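Local coordinates for transcriptional regulator, LysR family (Eggerthella lenta, PDB 4PZJ), which probably binds promoter DNA and regulates transcription, this chain being the N-terminal winged helix-turn-helix part of a longer LysR-type regulator, at residues E7-T11 with E23-I27. Residues are numbered along the deposited sequence.
Sequences ETFLT and EELNI
Residues 7-11, the C-terminal part of helix 3-11, pack against the last turn of helix 18-25, the first helix of the helix-turn-helix; between residues 7-11 and 23-27 the nearest CA atoms are those of Thr8 and Leu25, 7.7 Å apart. Leu25, pointing toward the other segment in an m,t rotamer (chi1 -73°, chi2 161°), is the central residue, inserted among Glu7, Thr8 and Thr11. Its CD1 lies 3.8 Å from Thr8 OG1, and its CD2 3.9 Å from Thr11 OG1 and 3.4 Å from Glu7 OE2; leucine's forked end reaches both threonines, while t,t Glu7 borders the exposed side. Threonine suits these buried places because, with chi1 m, its hydroxyl bonds back to the carbonyl four residues earlier: Thr11 OG1 to Glu7 O (2.8 Å), Thr8 OG1 to Phe4 O and also to His35 ND1 of helix 29-43. Glu24, t,t, puts OE1 3.7 Å from Thr11 CG2; one water donates to Glu24 OE1 (2.8 Å) and Thr11 OG1 (2.9 Å), and Arg14 and Arg20 salt-bridge the carboxylate. Asn26 (phi/psi 60/41) ends the helix in a Schellman motif, opening the turn to 29-43, probably the recognition helix, in the three-helix core. Hydroxyls already hydrogen-bonded can lie beside leucine methyls, so van der Waals packing, plus one bridging water, joins the segments.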
ATOM      1  N   GLU A   7      10.114   5.308   8.047  1.00 24.78           N
ATOM      2  CA  GLU A   7      10.092   6.455   8.951  1.00 26.71           C
ATOM      3  C   GLU A   7       9.997   7.767   8.185  1.00 24.28           C
ATOM      4  O   GLU A   7       9.318   8.689   8.585  1.00 25.93           O
ATOM      5  CB  GLU A   7      11.393   6.443   9.795  1.00 32.89           C
ATOM      6  CG  GLU A   7      11.587   7.619  10.745  1.00 40.06           C
ATOM      7  CD  GLU A   7      13.061   7.834  11.173  1.00 49.35           C
ATOM      8  OE1 GLU A   7      13.988   7.282  10.517  1.00 55.93           O
ATOM      9  OE2 GLU A   7      13.303   8.591  12.155  1.00 57.04           O
ATOM     10  N   THR A   8      10.695   7.881   7.050  1.00 22.85           N
ATOM     11  CA  THR A   8      10.632   9.101   6.291  1.00 21.78           C
ATOM     12  C   THR A   8       9.241   9.254   5.699  1.00 20.61           C
ATOM     13  O   THR A   8       8.672  10.351   5.759  1.00 21.85           O
ATOM     14  CB  THR A   8      11.685   9.097   5.177  1.00 22.89           C
ATOM     15  OG1 THR A   8      12.992   9.148   5.793  1.00 25.80           O
ATOM     16  CG2 THR A   8      11.538  10.292   4.320  1.00 24.30           C
ATOM     17  N   PHE A   9       8.724   8.161   5.153  1.00 22.25           N
ATOM     18  CA  PHE A   9       7.370   8.199   4.553  1.00 19.04           C
ATOM     19  C   PHE A   9       6.361   8.668   5.614  1.00 19.78           C
ATOM     20  O   PHE A   9       5.534   9.564   5.348  1.00 22.41           O
ATOM     21  CB  PHE A   9       6.925   6.879   3.990  1.00 19.16           C
ATOM     22  CG  PHE A   9       5.423   6.828   3.743  1.00 20.34           C
ATOM     23  CD1 PHE A   9       4.873   7.533   2.704  1.00 23.43           C
ATOM     24  CD2 PHE A   9       4.584   6.181   4.647  1.00 22.78           C
ATOM     25  CE1 PHE A   9       3.501   7.547   2.495  1.00 23.42           C
ATOM     26  CE2 PHE A   9       3.205   6.180   4.456  1.00 22.55           C
ATOM     27  CZ  PHE A   9       2.667   6.896   3.396  1.00 23.99           C
ATOM     28  N   LEU A  10       6.412   8.076   6.784  1.00 20.39           N
ATOM     29  CA  LEU A  10       5.437   8.470   7.807  1.00 20.89           C
ATOM     30  C   LEU A  10       5.563   9.937   8.246  1.00 21.49           C
ATOM     31  O   LEU A  10       4.564  10.626   8.548  1.00 23.18           O
ATOM     32  CB  LEU A  10       5.526   7.528   9.009  1.00 23.49           C
ATOM     33  CG  LEU A  10       5.107   6.064   8.799  1.00 24.92           C
ATOM     34  CD1 LEU A  10       5.468   5.159   9.936  1.00 28.10           C
ATOM     35  CD2 LEU A  10       3.615   5.968   8.540  1.00 26.76           C
ATOM     36  N   THR A  11       6.795  10.450   8.328  1.00 19.54           N
ATOM     37  CA  THR A  11       7.039  11.811   8.691  1.00 19.64           C
ATOM     38  C   THR A  11       6.444  12.755   7.618  1.00 20.65           C
ATOM     39  O   THR A  11       5.819  13.731   7.946  1.00 22.88           O
ATOM     40  CB  THR A  11       8.527  12.067   8.889  1.00 23.36           C
ATOM     41  OG1 THR A  11       8.985  11.118   9.850  1.00 25.72           O
ATOM     42  CG2 THR A  11       8.793  13.413   9.350  1.00 24.12           C
ATOM     43  N   GLU A  23      13.649  18.751   8.421  1.00 26.21           N
ATOM     44  CA  GLU A  23      14.116  19.428   9.644  1.00 30.07           C
ATOM     45  C   GLU A  23      13.884  18.501  10.800  1.00 29.08           C
ATOM     46  O   GLU A  23      14.744  18.331  11.681  1.00 26.72           O
ATOM     47  CB  GLU A  23      13.327  20.712   9.927  1.00 34.91           C
ATOM     48  CG  GLU A  23      13.455  21.854   8.943  1.00 46.02           C
ATOM     49  CD  GLU A  23      14.779  22.616   9.030  1.00 62.82           C
ATOM     50  OE1 GLU A  23      15.765  22.116   9.641  1.00 70.72           O
ATOM     51  OE2 GLU A  23      14.820  23.741   8.469  1.00 67.09           O
ATOM     52  N   GLU A  24      12.739  17.842  10.790  1.00 26.17           N
ATOM     53  CA  GLU A  24      12.356  16.962  11.917  1.00 27.15           C
ATOM     54  C   GLU A  24      13.258  15.760  11.983  1.00 28.36           C
ATOM     55  O   GLU A  24      13.679  15.347  13.054  1.00 29.44           O
ATOM     56  CB  GLU A  24      10.918  16.510  11.770  1.00 29.42           C
ATOM     57  CG  GLU A  24      10.399  15.685  12.912  1.00 28.48           C
ATOM     58  CD  GLU A  24       8.902  15.443  12.835  1.00 26.54           C
ATOM     59  OE1 GLU A  24       8.484  14.274  12.966  1.00 25.12           O
ATOM     60  OE2 GLU A  24       8.180  16.443  12.621  1.00 29.49           O
ATOM     61  N   LEU A  25      13.618  15.232  10.819  1.00 25.49           N
ATOM     62  CA  LEU A  25      14.477  14.042  10.737  1.00 27.11           C
ATOM     63  C   LEU A  25      15.964  14.357  10.844  1.00 28.02           C
ATOM     64  O   LEU A  25      16.779  13.436  10.922  1.00 27.14           O
ATOM     65  CB  LEU A  25      14.214  13.323   9.419  1.00 26.86           C
ATOM     66  CG  LEU A  25      12.878  12.581   9.360  1.00 25.54           C
ATOM     67  CD1 LEU A  25      12.503  12.309   7.916  1.00 24.82           C
ATOM     68  CD2 LEU A  25      12.845  11.292  10.155  1.00 27.09           C
ATOM     69  N   ASN A  26      16.311  15.632  10.821  1.00 27.18           N
ATOM     70  CA  ASN A  26      17.708  16.088  10.866  1.00 29.23           C
ATOM     71  C   ASN A  26      18.509  15.558   9.690  1.00 29.91           C
ATOM     72  O   ASN A  26      19.666  15.119   9.825  1.00 30.89           O
ATOM     73  CB  ASN A  26      18.352  15.718  12.186  1.00 32.66           C
ATOM     74  CG  ASN A  26      17.671  16.387  13.350  1.00 40.05           C
ATOM     75  OD1 ASN A  26      17.391  17.586  13.307  1.00 45.53           O
ATOM     76  ND2 ASN A  26      17.398  15.624  14.398  1.00 45.31           N
ATOM     77  N   ILE A  27      17.876  15.579   8.518  1.00 24.17           N
ATOM     78  CA  ILE A  27      18.532  15.195   7.288  1.00 26.27           C
ATOM     79  C   ILE A  27      18.115  16.249   6.274  1.00 26.69           C
ATOM     80  O   ILE A  27      17.282  17.064   6.570  1.00 28.13           O
ATOM     81  CB  ILE A  27      18.216  13.766   6.828  1.00 25.28           C
ATOM     82  CG1 ILE A  27      16.750  13.584   6.401  1.00 23.46           C
ATOM     83  CG2 ILE A  27      18.669  12.748   7.874  1.00 25.54           C
ATOM     84  CD1 ILE A  27      16.407  12.184   5.950  1.00 23.37           C
TER
HETATM   85  O   HOH W   1      10.203  12.267  12.202  1.00 27.17           O